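Local coordinates for peroxinectin A (Dictyostelium discoideum, PDB 6ERC), which catalyses the hydrogen peroxide-dependent oxidation of phenolic donors, iodide and thiocyanate as a secreted heme peroxidase of the animal type, at residues Met74-Leu85 against Arg213-His224; Asp151-Ser159 against Leu206-Gly214. All coordinates share one frame; numbering follows the deposited sequence.

Contact 1: residues Met74-Leu85 against Arg213-His224; sequences MWGQFLIHNMAL and RGNENPGLLSIH. With NA (sodium ion), chain K; HEM (protoporphyrin IX containing Fe), chain F.
Helix 74-80 and helix 218-224 come closest at Met74 and Leu220, CA atoms 5.9 Å apart, their short axes 9.4 Å apart at 69°; beyond the helices, His81 meets Arg213 beside the heme. The helical part is largely apolar. Ile223 CG2 sits over the centre of the Phe78 ring, 3.6 Å from its centroid (CH-pi), while the edge of Phe78 turns onto the face of His224 in a T-shaped pair with planes at 84°. His224 ND1 donates to Leu220 O, which helps fix the imidazole's rotation.

Toward the heme the contact becomes polar. Asn217 caps helix 218-224 through OD1, and its ND2 donates to Glu216 OE1 at 2.7 Å and weakly to Gln77 OE1. Gln77, its chain extended beyond CG (chi2 -179°), runs over the porphyrin face, and its NE2 gives a weak hydrogen bond to Glu216 OE1. Glu216 OE2 is covalently bonded to heme CMB at 1.5 Å, the ester-type link of animal heme peroxidases.

Arg213 CG lies over one face of His81, whose edge meets Leu220 CD2 at 3.5 Å from CE1. The guanidinium is sandwiched between His81 CD2 and Leu85 CD1, and its NH1 donates to heme propionate O1D at 3.2 Å. His81 and Arg213 are the predicted proton acceptor and transition-state stabiliser, consistent with the distal side of a peroxidase heme.

Helix 342-350 packs on Met74 and Ser222, helix 247-275 on Trp75 and Leu79, and helix 294-300 on Ile80, while the backbone of Leu85 hydrogen-bonds to that of Ser145 just after strand 139-144.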
loop_
_atom_site.group_PDB
_atom_site.type_symbol
_atom_site.label_atom_id
_atom_site.label_comp_id
_atom_site.label_asym_id
_atom_site.label_seq_id
_atom_site.Cartn_x
_atom_site.Cartn_y
_atom_site.Cartn_z
ATOM N N MET A 74 4.736 2.179 -7.443
ATOM C CA MET A 74 4.664 3.398 -6.644
ATOM C C MET A 74 3.218 3.837 -6.448
ATOM O O MET A 74 2.849 4.318 -5.371
ATOM C CB MET A 74 5.483 4.507 -7.301
ATOM C CG MET A 74 6.984 4.305 -7.192
ATOM S SD MET A 74 7.569 4.316 -5.481
ATOM C CE MET A 74 9.319 4.049 -5.729
ATOM N N TRP A 75 2.380 3.672 -7.474
ATOM C CA TRP A 75 0.964 3.974 -7.300
ATOM C C TRP A 75 0.289 2.933 -6.420
ATOM O O TRP A 75 -0.573 3.272 -5.600
ATOM C CB TRP A 75 0.254 4.055 -8.649
ATOM C CG TRP A 75 -1.143 4.556 -8.496
ATOM C CD1 TRP A 75 -2.287 3.815 -8.475
ATOM C CD2 TRP A 75 -1.543 5.917 -8.310
ATOM N NE1 TRP A 75 -3.378 4.633 -8.297
ATOM C CE2 TRP A 75 -2.945 5.928 -8.193
ATOM C CE3 TRP A 75 -0.849 7.128 -8.238
ATOM C CZ2 TRP A 75 -3.668 7.104 -8.009
ATOM C CZ3 TRP A 75 -1.569 8.294 -8.055
ATOM C CH2 TRP A 75 -2.963 8.274 -7.942
ATOM N N GLY A 76 0.655 1.661 -6.588
ATOM C CA GLY A 76 0.111 0.626 -5.723
ATOM C C GLY A 76 0.380 0.908 -4.259
ATOM O O GLY A 76 -0.519 0.824 -3.421
ATOM N N GLN A 77 1.626 1.255 -3.934
ATOM C CA GLN A 77 1.957 1.608 -2.559
ATOM C C GLN A 77 1.228 2.877 -2.138
ATOM O O GLN A 77 0.777 2.995 -0.991
ATOM C CB GLN A 77 3.468 1.780 -2.413
ATOM C CG GLN A 77 3.936 1.959 -0.980
ATOM C CD GLN A 77 5.434 2.154 -0.885
ATOM O OE1 GLN A 77 6.136 2.173 -1.900
ATOM N NE2 GLN A 77 5.936 2.302 0.338
ATOM N N PHE A 78 1.103 3.837 -3.055
ATOM C CA PHE A 78 0.326 5.039 -2.776
ATOM C C PHE A 78 -1.150 4.715 -2.593
ATOM O O PHE A 78 -1.828 5.350 -1.779
ATOM C CB PHE A 78 0.515 6.049 -3.908
ATOM C CG PHE A 78 -0.184 7.354 -3.678
ATOM C CD1 PHE A 78 0.429 8.364 -2.957
ATOM C CD2 PHE A 78 -1.450 7.575 -4.186
ATOM C CE1 PHE A 78 -0.208 9.563 -2.746
ATOM C CE2 PHE A 78 -2.093 8.773 -3.976
ATOM C CZ PHE A 78 -1.469 9.769 -3.256
ATOM N N LEU A 79 -1.657 3.724 -3.327
ATOM C CA LEU A 79 -3.069 3.372 -3.237
ATOM C C LEU A 79 -3.400 2.729 -1.896
ATOM O O LEU A 79 -4.413 3.064 -1.273
ATOM C CB LEU A 79 -3.443 2.440 -4.389
ATOM C CG LEU A 79 -4.868 1.885 -4.405
ATOM C CD1 LEU A 79 -5.906 2.992 -4.287
ATOM C CD2 LEU A 79 -5.088 1.085 -5.683
ATOM N N ILE A 80 -2.565 1.791 -1.433
ATOM C CA ILE A 80 -2.872 1.108 -0.179
ATOM C C ILE A 80 -2.825 2.082 0.989
ATOM O O ILE A 80 -3.586 1.941 1.955
ATOM C CB ILE A 80 -1.922 -0.086 0.053
ATOM C CG1 ILE A 80 -2.354 -0.864 1.298
ATOM C CG2 ILE A 80 -0.481 0.374 0.201
ATOM C CD1 ILE A 80 -3.642 -1.641 1.109
ATOM N N HIS A 81 -1.938 3.073 0.935
ATOM C CA HIS A 81 -1.903 4.082 1.985
ATOM C C HIS A 81 -3.164 4.940 2.014
ATOM O O HIS A 81 -3.331 5.730 2.949
ATOM C CB HIS A 81 -0.664 4.964 1.819
ATOM C CG HIS A 81 0.625 4.240 2.053
ATOM N ND1 HIS A 81 1.855 4.797 1.774
ATOM C CD2 HIS A 81 0.877 3.002 2.541
ATOM C CE1 HIS A 81 2.807 3.934 2.079
ATOM N NE2 HIS A 81 2.241 2.836 2.545
ATOM N N ASN A 82 -4.043 4.807 1.021
ATOM C CA ASN A 82 -5.362 5.422 1.055
ATOM C C ASN A 82 -6.424 4.518 1.665
ATOM O O ASN A 82 -7.583 4.934 1.760
ATOM C CB ASN A 82 -5.808 5.813 -0.361
ATOM C CG ASN A 82 -5.290 7.170 -0.789
ATOM O OD1 ASN A 82 -5.882 8.201 -0.467
ATOM N ND2 ASN A 82 -4.189 7.177 -1.531
ATOM N N MET A 83 -6.068 3.305 2.085
ATOM C CA MET A 83 -7.088 2.306 2.393
ATOM C C MET A 83 -6.881 1.573 3.713
ATOM O O MET A 83 -7.858 1.339 4.426
ATOM C CB MET A 83 -7.152 1.287 1.245
ATOM C CG MET A 83 -7.548 1.889 -0.093
ATOM S SD MET A 83 -7.606 0.682 -1.434
ATOM C CE MET A 83 -8.929 -0.380 -0.875
ATOM N N ALA A 84 -5.652 1.188 4.051
ATOM C CA ALA A 84 -5.457 0.289 5.182
ATOM C C ALA A 84 -4.157 0.586 5.916
ATOM O O ALA A 84 -3.140 0.905 5.298
ATOM C CB ALA A 84 -5.456 -1.172 4.719
ATOM N N LEU A 85 -4.204 0.462 7.242
ATOM C CA LEU A 85 -3.009 0.502 8.078
ATOM C C LEU A 85 -3.190 -0.480 9.223
ATOM O O LEU A 85 -4.135 -0.353 10.007
ATOM C CB LEU A 85 -2.745 1.906 8.629
ATOM C CG LEU A 85 -1.544 2.001 9.576
ATOM C CD1 LEU A 85 -0.245 1.823 8.809
ATOM C CD2 LEU A 85 -1.546 3.311 10.339
ATOM N N ARG A 213 3.499 7.207 6.951
ATOM C CA ARG A 213 4.595 6.557 6.233
ATOM C C ARG A 213 4.758 7.102 4.820
ATOM O O ARG A 213 5.047 6.358 3.878
ATOM C CB ARG A 213 4.376 5.044 6.221
ATOM C CG ARG A 213 3.009 4.608 5.710
ATOM C CD ARG A 213 2.739 3.131 5.912
ATOM N NE ARG A 213 1.318 2.836 5.734
ATOM C CZ ARG A 213 0.799 1.614 5.667
ATOM N NH1 ARG A 213 1.579 0.536 5.757
ATOM N NH2 ARG A 213 -0.510 1.467 5.502
ATOM N N GLY A 214 4.582 8.414 4.645
ATOM C CA GLY A 214 4.770 9.010 3.335
ATOM C C GLY A 214 6.228 9.127 2.941
ATOM O O GLY A 214 6.553 9.133 1.750
ATOM N N ASN A 215 7.122 9.220 3.923
ATOM C CA ASN A 215 8.550 9.308 3.648
ATOM C C ASN A 215 9.188 7.957 3.354
ATOM O O ASN A 215 10.404 7.911 3.139
ATOM C CB ASN A 215 9.276 9.951 4.832
ATOM C CG ASN A 215 8.846 11.385 5.074
ATOM O OD1 ASN A 215 9.458 12.325 4.566
ATOM N ND2 ASN A 215 7.790 11.558 5.860
ATOM N N GLU A 216 8.408 6.870 3.335
ATOM C CA GLU A 216 8.981 5.533 3.185
ATOM C C GLU A 216 10.003 5.492 2.054
ATOM O O GLU A 216 11.116 4.986 2.230
ATOM C CB GLU A 216 7.869 4.506 2.948
ATOM C CG GLU A 216 8.269 3.051 3.248
ATOM C CD GLU A 216 8.900 2.327 2.064
ATOM O OE1 GLU A 216 9.155 2.969 1.025
ATOM O OE2 GLU A 216 9.136 1.102 2.174
ATOM N N ASN A 217 9.650 6.026 0.889
ATOM C CA ASN A 217 10.600 6.104 -0.210
ATOM C C ASN A 217 10.324 7.363 -1.015
ATOM O O ASN A 217 9.213 7.907 -0.969
ATOM C CB ASN A 217 10.533 4.865 -1.112
ATOM C CG ASN A 217 9.233 4.765 -1.874
ATOM O OD1 ASN A 217 9.094 5.333 -2.957
ATOM N ND2 ASN A 217 8.275 4.031 -1.322
ATOM N N PRO A 218 11.314 7.853 -1.770
ATOM C CA PRO A 218 11.114 9.114 -2.504
ATOM C C PRO A 218 10.060 9.016 -3.591
ATOM O O PRO A 218 9.238 9.929 -3.733
ATOM C CB PRO A 218 12.505 9.409 -3.089
ATOM C CG PRO A 218 13.458 8.509 -2.337
ATOM C CD PRO A 218 12.666 7.306 -1.967
ATOM N N GLY A 219 10.068 7.940 -4.377
ATOM C CA GLY A 219 9.043 7.774 -5.391
ATOM C C GLY A 219 7.644 7.911 -4.830
ATOM O O GLY A 219 6.737 8.385 -5.519
ATOM N N LEU A 220 7.449 7.504 -3.574
ATOM C CA LEU A 220 6.168 7.718 -2.914
ATOM C C LEU A 220 5.960 9.192 -2.593
ATOM O O LEU A 220 4.864 9.729 -2.787
ATOM C CB LEU A 220 6.098 6.873 -1.642
ATOM C CG LEU A 220 4.805 6.918 -0.825
ATOM C CD1 LEU A 220 3.624 6.434 -1.651
ATOM C CD2 LEU A 220 4.958 6.081 0.439
ATOM N N LEU A 221 7.004 9.862 -2.099
ATOM C CA LEU A 221 6.910 11.290 -1.826
ATOM C C LEU A 221 6.679 12.086 -3.100
ATOM O O LEU A 221 5.983 13.106 -3.077
ATOM C CB LEU A 221 8.179 11.773 -1.125
ATOM C CG LEU A 221 8.095 11.855 0.397
ATOM C CD1 LEU A 221 9.482 11.915 1.011
ATOM C CD2 LEU A 221 7.281 13.073 0.803
ATOM N N SER A 222 7.255 11.640 -4.219
ATOM C CA SER A 222 7.051 12.344 -5.479
ATOM C C SER A 222 5.578 12.361 -5.863
ATOM O O SER A 222 5.058 13.392 -6.308
ATOM C CB SER A 222 7.886 11.700 -6.582
ATOM O OG SER A 222 9.261 11.965 -6.385
ATOM N N ILE A 223 4.885 11.233 -5.698
ATOM C CA ILE A 223 3.454 11.211 -5.981
ATOM C C ILE A 223 2.722 12.170 -5.052
ATOM O O ILE A 223 1.826 12.908 -5.479
ATOM C CB ILE A 223 2.899 9.779 -5.878
ATOM C CG1 ILE A 223 3.529 8.894 -6.960
ATOM C CG2 ILE A 223 1.374 9.791 -6.017
ATOM C CD1 ILE A 223 3.127 7.429 -6.902
ATOM N N HIS A 224 3.085 12.176 -3.769
ATOM C CA HIS A 224 2.512 13.156 -2.852
ATOM C C HIS A 224 2.698 14.567 -3.391
ATOM O O HIS A 224 1.762 15.372 -3.402
ATOM C CB HIS A 224 3.156 13.031 -1.471
ATOM C CG HIS A 224 2.704 11.835 -0.696
ATOM N ND1 HIS A 224 3.016 10.544 -1.067
ATOM C CD2 HIS A 224 1.973 11.733 0.439
ATOM C CE1 HIS A 224 2.492 9.700 -0.196
ATOM N NE2 HIS A 224 1.855 10.397 0.728
HETATM NA NA NA K . -8.784 6.436 3.264
HETATM C CHA HEM F . 2.819 -3.013 4.298
HETATM C CHB HEM F . 7.211 -1.375 3.116
HETATM C CHC HEM F . 5.904 -1.311 -1.570
HETATM C CHD HEM F . 1.594 -3.180 -0.392
HETATM C C1A HEM F . 4.136 -2.635 4.372
HETATM C C2A HEM F . 4.959 -2.675 5.555
HETATM C C3A HEM F . 6.177 -2.226 5.237
HETATM C C4A HEM F . 6.159 -1.882 3.834
HETATM C CMA HEM F . 7.393 -2.082 6.179
HETATM C CAA HEM F . 4.480 -3.173 6.928
HETATM C CBA HEM F . 5.230 -4.467 7.213
HETATM C CGA HEM F . 4.457 -5.301 8.201
HETATM O O1A HEM F . 3.320 -5.731 7.875
HETATM O O2A HEM F . 4.983 -5.548 9.315
HETATM C C1B HEM F . 7.222 -1.200 1.753
HETATM C C2B HEM F . 8.328 -0.666 0.998
HETATM C C3B HEM F . 7.973 -0.640 -0.298
HETATM C C4B HEM F . 6.625 -1.163 -0.400
HETATM C CMB HEM F . 9.647 -0.220 1.661
HETATM C CAB HEM F . 8.779 -0.171 -1.532
HETATM C CBB HEM F . 10.051 0.235 -1.465
HETATM C C1C HEM F . 4.627 -1.819 -1.671
HETATM C C2C HEM F . 3.863 -1.995 -2.894
HETATM C C3C HEM F . 2.661 -2.515 -2.561
HETATM C C4C HEM F . 2.647 -2.675 -1.123
HETATM C CMC HEM F . 4.441 -1.623 -4.276
HETATM C CAC HEM F . 1.423 -2.925 -3.401
HETATM C CBC HEM F . 1.303 -2.814 -4.725
HETATM C C1D HEM F . 1.536 -3.255 0.979
HETATM C C2D HEM F . 0.380 -3.635 1.758
HETATM C C3D HEM F . 0.730 -3.596 3.047
HETATM C C4D HEM F . 2.106 -3.174 3.133
HETATM C CMD HEM F . -0.986 -4.040 1.167
HETATM C CAD HEM F . -0.151 -3.896 4.272
HETATM C CBD HEM F . -0.979 -2.634 4.494
HETATM C CGD HEM F . -1.238 -2.401 5.962
HETATM O O1D HEM F . -0.363 -1.796 6.633
HETATM O O2D HEM F . -2.313 -2.806 6.473
HETATM N NA HEM F . 4.900 -2.144 3.337
HETATM N NB HEM F . 6.199 -1.493 0.873
HETATM N NC HEM F . 3.851 -2.243 -0.613
HETATM N ND HEM F . 2.569 -2.979 1.851
HETATM FE FE HEM F . 4.340 -2.194 1.372
#

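Contact 2: residues Asp151-Ser159 against Leu206-Gly214; sequences DGNVLYGNS and LYSVGERRG. With NA (sodium ion), chain K; HEM (protoporphyrin IX containing Fe), chain F.
The sodium site and the loop leading to the distal arginine meet here, where the short helix 153-156 lies against the turn at Gly210. Asp151 OD1 and Asn153 OD1 bind the sodium ion at 2.5 and 2.4 Å, and backbone oxygens of Asn82, Gly147 and Tyr149 complete the site. The two ends of the Asn153 amide do different work: with CG between the backbone N and the carbonyl carbon (chi1 70°), OD1 goes to the metal while ND2 gives a hydrogen to a water. That water in turn donates to Asn158 OD1 and to Gly210 O, so a single molecule bridges the two segments.

Across the interface the backbones come very close, with Gly157 CA 3.9 Å from Gly210 CA. Gly210 presents bare backbone to the helix, its CA 3.6 Å from Asn153 O in a CA-H...O contact. Gly157 CA makes another such contact with Gly210 O at 3.5 Å, with an angle of 160° at the hydrogen.

Beside this turn the CB of Glu211 rests on Val154, 4.0 Å from its CG2. The chain then bends at chi2 (-85°) and leads its carboxylate away from the helix, where OE2 forms a long, weak salt bridge with Arg213 NE at 3.5 Å. Glu211 also touches His81, which places it in the second shell of the distal heme site.

Val154 and Val209 both pack on His224 of helix 218-241, Leu155 on Leu227 of the same helix, and Leu155 and Tyr156 on Ile258 of helix 247-275.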
loop_
_atom_site.group_PDB
_atom_site.type_symbol
_atom_site.label_atom_id
_atom_site.label_comp_id
_atom_site.label_asym_id
_atom_site.label_seq_id
_atom_site.Cartn_x
_atom_site.Cartn_y
_atom_site.Cartn_z
ATOM N N ASP A 151 -10.128 8.394 -0.115
ATOM C CA ASP A 151 -10.658 9.705 0.245
ATOM C C ASP A 151 -9.557 10.750 0.397
ATOM O O ASP A 151 -9.779 11.785 1.035
ATOM C CB ASP A 151 -11.474 9.608 1.537
ATOM C CG ASP A 151 -10.676 9.033 2.697
ATOM O OD1 ASP A 151 -9.496 8.668 2.498
ATOM O OD2 ASP A 151 -11.232 8.943 3.811
ATOM N N GLY A 152 -8.380 10.504 -0.174
ATOM C CA GLY A 152 -7.309 11.477 -0.126
ATOM C C GLY A 152 -6.693 11.692 1.235
ATOM O O GLY A 152 -5.928 12.647 1.404
ATOM N N ASN A 153 -7.000 10.836 2.216
ATOM C CA ASN A 153 -6.383 10.958 3.533
ATOM C C ASN A 153 -4.867 11.021 3.429
ATOM O O ASN A 153 -4.202 11.592 4.302
ATOM C CB ASN A 153 -6.794 9.782 4.418
ATOM C CG ASN A 153 -6.172 8.468 3.968
ATOM O OD1 ASN A 153 -6.739 7.747 3.147
ATOM N ND2 ASN A 153 -4.998 8.156 4.501
ATOM N N VAL A 154 -4.304 10.426 2.377
ATOM C CA VAL A 154 -2.863 10.470 2.160
ATOM C C VAL A 154 -2.364 11.908 2.073
ATOM O O VAL A 154 -1.225 12.200 2.454
ATOM C CB VAL A 154 -2.507 9.666 0.893
ATOM C CG1 VAL A 154 -3.236 10.226 -0.323
ATOM C CG2 VAL A 154 -1.006 9.656 0.666
ATOM N N LEU A 155 -3.191 12.825 1.571
ATOM C CA LEU A 155 -2.797 14.225 1.451
ATOM C C LEU A 155 -3.308 15.093 2.591
ATOM O O LEU A 155 -2.568 15.947 3.086
ATOM C CB LEU A 155 -3.298 14.813 0.128
ATOM C CG LEU A 155 -2.774 14.192 -1.170
ATOM C CD1 LEU A 155 -3.348 14.946 -2.346
ATOM C CD2 LEU A 155 -1.250 14.190 -1.232
ATOM N N TYR A 156 -4.549 14.891 3.025
ATOM C CA TYR A 156 -5.217 15.830 3.917
ATOM C C TYR A 156 -5.297 15.352 5.360
ATOM O O TYR A 156 -5.772 16.106 6.217
ATOM C CB TYR A 156 -6.622 16.125 3.385
ATOM C CG TYR A 156 -6.630 16.425 1.903
ATOM C CD1 TYR A 156 -6.172 17.643 1.422
ATOM C CD2 TYR A 156 -7.076 15.482 0.986
ATOM C CE1 TYR A 156 -6.168 17.920 0.068
ATOM C CE2 TYR A 156 -7.075 15.750 -0.370
ATOM C CZ TYR A 156 -6.621 16.972 -0.824
ATOM O OH TYR A 156 -6.617 17.247 -2.172
ATOM N N GLY A 157 -4.843 14.139 5.656
ATOM C CA GLY A 157 -4.849 13.643 7.018
ATOM C C GLY A 157 -6.164 12.997 7.399
ATOM O O GLY A 157 -7.150 12.999 6.656
ATOM N N ASN A 158 -6.175 12.434 8.608
ATOM C CA ASN A 158 -7.282 11.613 9.075
ATOM C C ASN A 158 -8.218 12.354 10.027
ATOM O O ASN A 158 -9.006 11.710 10.726
ATOM C CB ASN A 158 -6.745 10.350 9.751
ATOM C CG ASN A 158 -5.980 9.453 8.793
ATOM O OD1 ASN A 158 -4.756 9.358 8.864
ATOM N ND2 ASN A 158 -6.701 8.784 7.896
ATOM N N SER A 159 -8.163 13.683 10.068
ATOM C CA SER A 159 -9.065 14.442 10.929
ATOM C C SER A 159 -9.025 15.907 10.519
ATOM O O SER A 159 -8.217 16.319 9.683
ATOM C CB SER A 159 -8.698 14.289 12.405
ATOM O OG SER A 159 -7.436 14.869 12.676
ATOM N N LEU A 206 12.127 15.268 7.779
ATOM C CA LEU A 206 11.137 14.561 6.980
ATOM C C LEU A 206 10.026 15.504 6.539
ATOM O O LEU A 206 9.721 16.500 7.203
ATOM C CB LEU A 206 10.530 13.399 7.769
ATOM C CG LEU A 206 11.485 12.328 8.298
ATOM C CD1 LEU A 206 10.694 11.267 9.050
ATOM C CD2 LEU A 206 12.299 11.696 7.175
ATOM N N TYR A 207 9.413 15.176 5.407
ATOM C CA TYR A 207 8.301 15.962 4.896
ATOM C C TYR A 207 7.014 15.584 5.617
ATOM O O TYR A 207 6.783 14.415 5.933
ATOM C CB TYR A 207 8.152 15.753 3.389
ATOM C CG TYR A 207 9.320 16.298 2.595
ATOM C CD1 TYR A 207 9.401 17.649 2.279
ATOM C CD2 TYR A 207 10.347 15.461 2.167
ATOM C CE1 TYR A 207 10.465 18.152 1.560
ATOM C CE2 TYR A 207 11.416 15.956 1.445
ATOM C CZ TYR A 207 11.469 17.304 1.144
ATOM O OH TYR A 207 12.530 17.804 0.427
ATOM N N SER A 208 6.180 16.587 5.881
ATOM C CA SER A 208 4.932 16.409 6.615
ATOM C C SER A 208 3.780 16.297 5.618
ATOM O O SER A 208 3.390 17.291 4.995
ATOM C CB SER A 208 4.715 17.571 7.581
ATOM O OG SER A 208 5.827 17.720 8.449
ATOM N N VAL A 209 3.237 15.086 5.473
ATOM C CA VAL A 209 2.122 14.818 4.576
ATOM C C VAL A 209 1.041 14.063 5.342
ATOM O O VAL A 209 1.242 13.608 6.469
ATOM C CB VAL A 209 2.554 14.026 3.323
ATOM C CG1 VAL A 209 3.515 14.857 2.475
ATOM C CG2 VAL A 209 3.187 12.693 3.716
ATOM N N GLY A 210 -0.118 13.918 4.699
ATOM C CA GLY A 210 -1.300 13.382 5.353
ATOM C C GLY A 210 -1.201 11.932 5.785
ATOM O O GLY A 210 -2.121 11.444 6.450
ATOM N N GLU A 211 -0.124 11.234 5.430
ATOM C CA GLU A 211 0.025 9.818 5.743
ATOM C C GLU A 211 1.356 9.594 6.449
ATOM O O GLU A 211 2.406 9.989 5.933
ATOM C CB GLU A 211 -0.067 8.973 4.469
ATOM C CG GLU A 211 -0.895 7.704 4.624
ATOM C CD GLU A 211 -0.089 6.554 5.189
ATOM O OE1 GLU A 211 1.102 6.452 4.834
ATOM O OE2 GLU A 211 -0.639 5.759 5.982
ATOM N N ARG A 212 1.303 8.950 7.621
ATOM C CA ARG A 212 2.482 8.812 8.476
ATOM C C ARG A 212 3.687 8.288 7.702
ATOM O O ARG A 212 4.790 8.840 7.792
ATOM C CB ARG A 212 2.176 7.876 9.650
ATOM C CG ARG A 212 1.086 8.357 10.596
ATOM C CD ARG A 212 0.845 7.340 11.713
ATOM N NE ARG A 212 1.976 7.254 12.640
ATOM C CZ ARG A 212 2.055 7.877 13.815
ATOM N NH1 ARG A 212 1.067 8.649 14.246
ATOM N NH2 ARG A 212 3.135 7.724 14.570
ATOM N N ARG A 213 3.499 7.207 6.951
ATOM C CA ARG A 213 4.595 6.557 6.233
ATOM C C ARG A 213 4.758 7.102 4.820
ATOM O O ARG A 213 5.047 6.358 3.878
ATOM C CB ARG A 213 4.376 5.044 6.221
ATOM C CG ARG A 213 3.009 4.608 5.710
ATOM C CD ARG A 213 2.739 3.131 5.912
ATOM N NE ARG A 213 1.318 2.836 5.734
ATOM C CZ ARG A 213 0.799 1.614 5.667
ATOM N NH1 ARG A 213 1.579 0.536 5.757
ATOM N NH2 ARG A 213 -0.510 1.467 5.502
ATOM N N GLY A 214 4.582 8.414 4.645
ATOM C CA GLY A 214 4.770 9.010 3.335
ATOM C C GLY A 214 6.228 9.127 2.941
ATOM O O GLY A 214 6.553 9.133 1.750
HETATM NA NA NA K . -8.784 6.436 3.264
HETATM C CHA HEM F . 2.819 -3.013 4.298
HETATM C CHB HEM F . 7.211 -1.375 3.116
HETATM C CHC HEM F . 5.904 -1.311 -1.570
HETATM C CHD HEM F . 1.594 -3.180 -0.392
HETATM C C1A HEM F . 4.136 -2.635 4.372
HETATM C C2A HEM F . 4.959 -2.675 5.555
HETATM C C3A HEM F . 6.177 -2.226 5.237
HETATM C C4A HEM F . 6.159 -1.882 3.834
HETATM C CMA HEM F . 7.393 -2.082 6.179
HETATM C CAA HEM F . 4.480 -3.173 6.928
HETATM C CBA HEM F . 5.230 -4.467 7.213
HETATM C CGA HEM F . 4.457 -5.301 8.201
HETATM O O1A HEM F . 3.320 -5.731 7.875
HETATM O O2A HEM F . 4.983 -5.548 9.315
HETATM C C1B HEM F . 7.222 -1.200 1.753
HETATM C C2B HEM F . 8.328 -0.666 0.998
HETATM C C3B HEM F . 7.973 -0.640 -0.298
HETATM C C4B HEM F . 6.625 -1.163 -0.400
HETATM C CMB HEM F . 9.647 -0.220 1.661
HETATM C CAB HEM F . 8.779 -0.171 -1.532
HETATM C CBB HEM F . 10.051 0.235 -1.465
HETATM C C1C HEM F . 4.627 -1.819 -1.671
HETATM C C2C HEM F . 3.863 -1.995 -2.894
HETATM C C3C HEM F . 2.661 -2.515 -2.561
HETATM C C4C HEM F . 2.647 -2.675 -1.123
HETATM C CMC HEM F . 4.441 -1.623 -4.276
HETATM C CAC HEM F . 1.423 -2.925 -3.401
HETATM C CBC HEM F . 1.303 -2.814 -4.725
HETATM C C1D HEM F . 1.536 -3.255 0.979
HETATM C C2D HEM F . 0.380 -3.635 1.758
HETATM C C3D HEM F . 0.730 -3.596 3.047
HETATM C C4D HEM F . 2.106 -3.174 3.133
HETATM C CMD HEM F . -0.986 -4.040 1.167
HETATM C CAD HEM F . -0.151 -3.896 4.272
HETATM C CBD HEM F . -0.979 -2.634 4.494
HETATM C CGD HEM F . -1.238 -2.401 5.962
HETATM O O1D HEM F . -0.363 -1.796 6.633
HETATM O O2D HEM F . -2.313 -2.806 6.473
HETATM N NA HEM F . 4.900 -2.144 3.337
HETATM N NB HEM F . 6.199 -1.493 0.873
HETATM N NC HEM F . 3.851 -2.243 -0.613
HETATM N ND HEM F . 2.569 -2.979 1.851
HETATM FE FE HEM F . 4.340 -2.194 1.372
HETATM O O HOH W 1 -3.735 8.896 6.562
#

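From the N terminus, the chain first runs through 74-85, the end of helix 70-80 and the turn after it. It then builds three of the four strands of the sheet (91-96, 113-124 and 139-144) before reaching the sodium-binding segment 151-159. Contact 2 closes the shorter loop when 206-214 returns to that segment, and contact 1 closes the longer one around it when 213-224 docks on 74-85. The two share Arg213 and Gly214, a probable hydrogen bond joins Asn215 to Tyr207, and Asn153 ND2 bonds weakly to His81 O. The pair illustrates a general principle: segments distant in sequence, here tying metal site, distal pocket and helix 218-241 together, build one heme site.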